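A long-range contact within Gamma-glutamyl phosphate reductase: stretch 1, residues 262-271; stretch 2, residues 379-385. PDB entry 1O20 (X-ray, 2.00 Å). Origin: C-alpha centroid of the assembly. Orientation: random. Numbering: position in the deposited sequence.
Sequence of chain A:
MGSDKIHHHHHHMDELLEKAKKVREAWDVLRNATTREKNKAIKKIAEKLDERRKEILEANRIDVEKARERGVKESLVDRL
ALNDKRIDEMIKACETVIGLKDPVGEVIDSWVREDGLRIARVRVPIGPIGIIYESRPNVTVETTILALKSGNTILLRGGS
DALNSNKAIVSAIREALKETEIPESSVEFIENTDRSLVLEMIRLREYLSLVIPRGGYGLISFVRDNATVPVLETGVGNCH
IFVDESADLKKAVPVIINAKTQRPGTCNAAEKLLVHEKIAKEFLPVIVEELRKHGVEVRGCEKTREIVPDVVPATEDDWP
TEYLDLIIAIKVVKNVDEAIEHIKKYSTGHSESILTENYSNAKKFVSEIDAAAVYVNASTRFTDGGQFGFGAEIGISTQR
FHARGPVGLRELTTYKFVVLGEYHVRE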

# COMPACT_ATOMS: atom_id res chain seq x y z
N GLN A 262 7.37 11.26 12.18
CA GLN A 262 8.29 11.14 11.05
C GLN A 262 7.53 11.48 9.74
O GLN A 262 8.04 12.20 8.90
CB GLN A 262 8.96 9.75 10.96
CG GLN A 262 10.00 9.68 9.82
CD GLN A 262 10.79 8.37 9.78
OE1 GLN A 262 10.22 7.28 9.64
NE2 GLN A 262 12.10 8.47 9.91
N ARG A 263 6.31 10.94 9.61
CA ARG A 263 5.45 11.16 8.45
C ARG A 263 4.00 11.09 8.91
O ARG A 263 3.32 10.11 8.66
CB ARG A 263 5.67 10.07 7.39
CG ARG A 263 6.95 10.22 6.62
CD ARG A 263 6.90 11.34 5.56
NE ARG A 263 8.12 11.36 4.77
CZ ARG A 263 9.29 11.82 5.19
NH1 ARG A 263 9.42 12.29 6.43
NH2 ARG A 263 10.34 11.80 4.37
N PRO A 264 3.53 12.11 9.60
CA PRO A 264 2.16 12.09 10.16
C PRO A 264 1.03 11.94 9.12
O PRO A 264 -0.05 11.45 9.49
CB PRO A 264 2.04 13.43 10.88
CG PRO A 264 3.37 14.19 10.65
CD PRO A 264 4.28 13.35 9.90
N GLY A 265 1.28 12.35 7.86
CA GLY A 265 0.33 12.26 6.76
C GLY A 265 0.13 10.87 6.11
O GLY A 265 -0.75 10.72 5.28
N THR A 266 0.92 9.87 6.48
CA THR A 266 0.77 8.53 5.90
C THR A 266 0.21 7.52 6.95
O THR A 266 0.30 7.71 8.17
CB THR A 266 2.11 8.09 5.22
OG1 THR A 266 1.89 6.90 4.42
CG2 THR A 266 3.14 7.68 6.24
N CYS A 267 -0.45 6.47 6.51
CA CYS A 267 -1.40 5.85 7.43
C CYS A 267 -0.79 4.86 8.44
O CYS A 267 -1.51 4.40 9.34
CB CYS A 267 -2.54 5.23 6.66
SG CYS A 267 -1.88 4.01 5.59
N ASN A 268 0.52 4.57 8.35
CA ASN A 268 1.19 3.75 9.37
C ASN A 268 1.71 4.63 10.56
O ASN A 268 2.34 4.13 11.48
CB ASN A 268 2.28 2.86 8.73
CG ASN A 268 3.43 3.66 8.14
OD1 ASN A 268 3.63 4.86 8.47
ND2 ASN A 268 4.19 3.03 7.24
N ALA A 269 1.44 5.93 10.52
CA ALA A 269 1.66 6.84 11.64
C ALA A 269 0.84 6.37 12.84
O ALA A 269 -0.33 6.02 12.71
CB ALA A 269 1.25 8.24 11.24
N ALA A 270 1.46 6.36 14.01
CA ALA A 270 0.73 6.09 15.25
C ALA A 270 -0.28 7.22 15.48
O ALA A 270 0.01 8.38 15.24
CB ALA A 270 1.70 5.99 16.39
N GLU A 271 -1.49 6.87 15.86
CA GLU A 271 -2.55 7.83 16.13
C GLU A 271 -2.96 7.82 17.60
O GLU A 271 -3.54 8.81 18.12
CB GLU A 271 -3.78 7.46 15.28
CG GLU A 271 -3.50 7.47 13.80
CD GLU A 271 -3.29 8.87 13.22
OE1 GLU A 271 -3.35 9.86 13.98
OE2 GLU A 271 -3.04 8.95 11.99
N SER A 379 8.77 0.86 16.03
CA SER A 379 7.90 1.85 15.45
C SER A 379 6.95 1.21 14.44
O SER A 379 7.34 0.26 13.72
CB SER A 379 8.73 2.92 14.76
OG SER A 379 7.93 3.94 14.20
N THR A 380 5.74 1.76 14.35
CA THR A 380 4.77 1.33 13.32
C THR A 380 5.13 1.85 11.90
O THR A 380 4.52 1.45 10.91
CB THR A 380 3.34 1.81 13.67
OG1 THR A 380 3.34 3.19 13.96
CG2 THR A 380 2.80 1.17 14.95
N ARG A 381 6.10 2.77 11.82
CA ARG A 381 6.61 3.29 10.56
C ARG A 381 7.20 2.24 9.66
O ARG A 381 7.45 2.48 8.48
CB ARG A 381 7.68 4.34 10.83
CG ARG A 381 7.14 5.67 11.32
CD ARG A 381 6.56 6.52 10.21
NE ARG A 381 7.54 6.82 9.19
CZ ARG A 381 7.32 6.80 7.87
NH1 ARG A 381 6.13 6.50 7.37
NH2 ARG A 381 8.32 7.08 7.05
N PHE A 382 7.50 1.08 10.21
CA PHE A 382 8.13 0.06 9.42
C PHE A 382 7.16 -0.64 8.49
O PHE A 382 7.61 -1.40 7.65
CB PHE A 382 8.82 -0.97 10.31
CG PHE A 382 10.05 -0.44 11.02
CD1 PHE A 382 11.12 0.05 10.32
CD2 PHE A 382 10.13 -0.49 12.41
CE1 PHE A 382 12.26 0.51 10.99
CE2 PHE A 382 11.22 -0.04 13.06
CZ PHE A 382 12.31 0.48 12.35
N THR A 383 5.85 -0.41 8.63
CA THR A 383 4.87 -1.14 7.83
C THR A 383 4.89 -0.53 6.41
O THR A 383 4.24 0.49 6.16
CB THR A 383 3.48 -1.06 8.39
OG1 THR A 383 3.46 -1.62 9.72
CG2 THR A 383 2.53 -1.99 7.54
N ASP A 384 5.67 -1.18 5.54
CA ASP A 384 6.08 -0.60 4.27
C ASP A 384 6.92 -1.61 3.50
O ASP A 384 7.77 -2.30 4.06
CB ASP A 384 6.89 0.67 4.56
CG ASP A 384 7.65 1.18 3.35
OD1 ASP A 384 8.83 0.78 3.15
OD2 ASP A 384 7.11 1.96 2.53
N GLY A 385 6.69 -1.75 2.20
CA GLY A 385 7.31 -2.84 1.45
C GLY A 385 8.84 -2.76 1.41
O GLY A 385 9.55 -3.77 1.58

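Two irregular segments far apart in sequence can be joined firmly without sharing a sheet or a helix, provided that side chains supply the hydrogen bonds that backbone pairing would otherwise give. The contact between residues 262-271 and 379-385 of gamma-glutamyl phosphate reductase illustrates the principle. The first stretch is shaped by two successive type I beta turns, Arg-263 to Thr-266 and Thr-266 to Ala-269, closed by bonds from Thr-266 N to Arg-263 O (3.3 Å) and from Ala-269 N to Thr-266 O (3.2 Å). In the second, residues 380-382 adopt helical phi/psi values, and Thr-383 N bonds to Thr-380 O at 3.2 Å. The closest CA atoms across the gap are those of Asn-268 and Arg-381, 5.6 Å apart. No backbone-to-backbone hydrogen bond crosses the gap; every bond that does involves at least one side chain.

Asn-268 is the hub on its side. Buried, with its CB directed toward the other stretch and chi1 in the p well, it uses both ends of its amide: Asn-268 ND2 donates to Thr-383 O at 2.8 Å, while Asn-268 OD1 accepts from Arg-381 NH1 at 3.2 Å. Its backbone takes part as well, since Thr-380 OG1 donates to Asn-268 O at 2.8 Å. An amide side chain suits this position because it offers a donor and an acceptor within one small planar group. A threonine suits its place because, in the p rotamer, the short side chain of Thr-380 brings its hydroxyl to the carbonyl; Thr-380 OG1 also lies 4.1 Å from Ala-270 CB, where the small methyl packs beside it.

Arg-381 is the counterpart hub and has the largest area covered by the opposing stretch. Its CB points sideways, but chi1, chi2 and chi3 all lie in m wells, and the folded chain carries the guanidinium closer to stretch 1. There Arg-381 NE donates to Gln-262 OE1 at 2.8 Å with a nearly straight geometry, and Arg-381 NH2 adds a weak bond to the same OE1 at 3.2 Å. Gln-262 OE1 and Asn-268 OD1 both lie at the guanidinium's edge, near its plane, as its N-H directions require. Arg-263 CG covers one face, 3.5 Å from Arg-381 NH2; the end of the Arg-263 side chain leads away, and Arg-263 NH1 bonds to Gln-262 O at 2.8 Å. Neutral amide oxygens thus hold the cation here, without a salt bridge between the stretches. Altogether the contact buries 410 Å², summed over both sides.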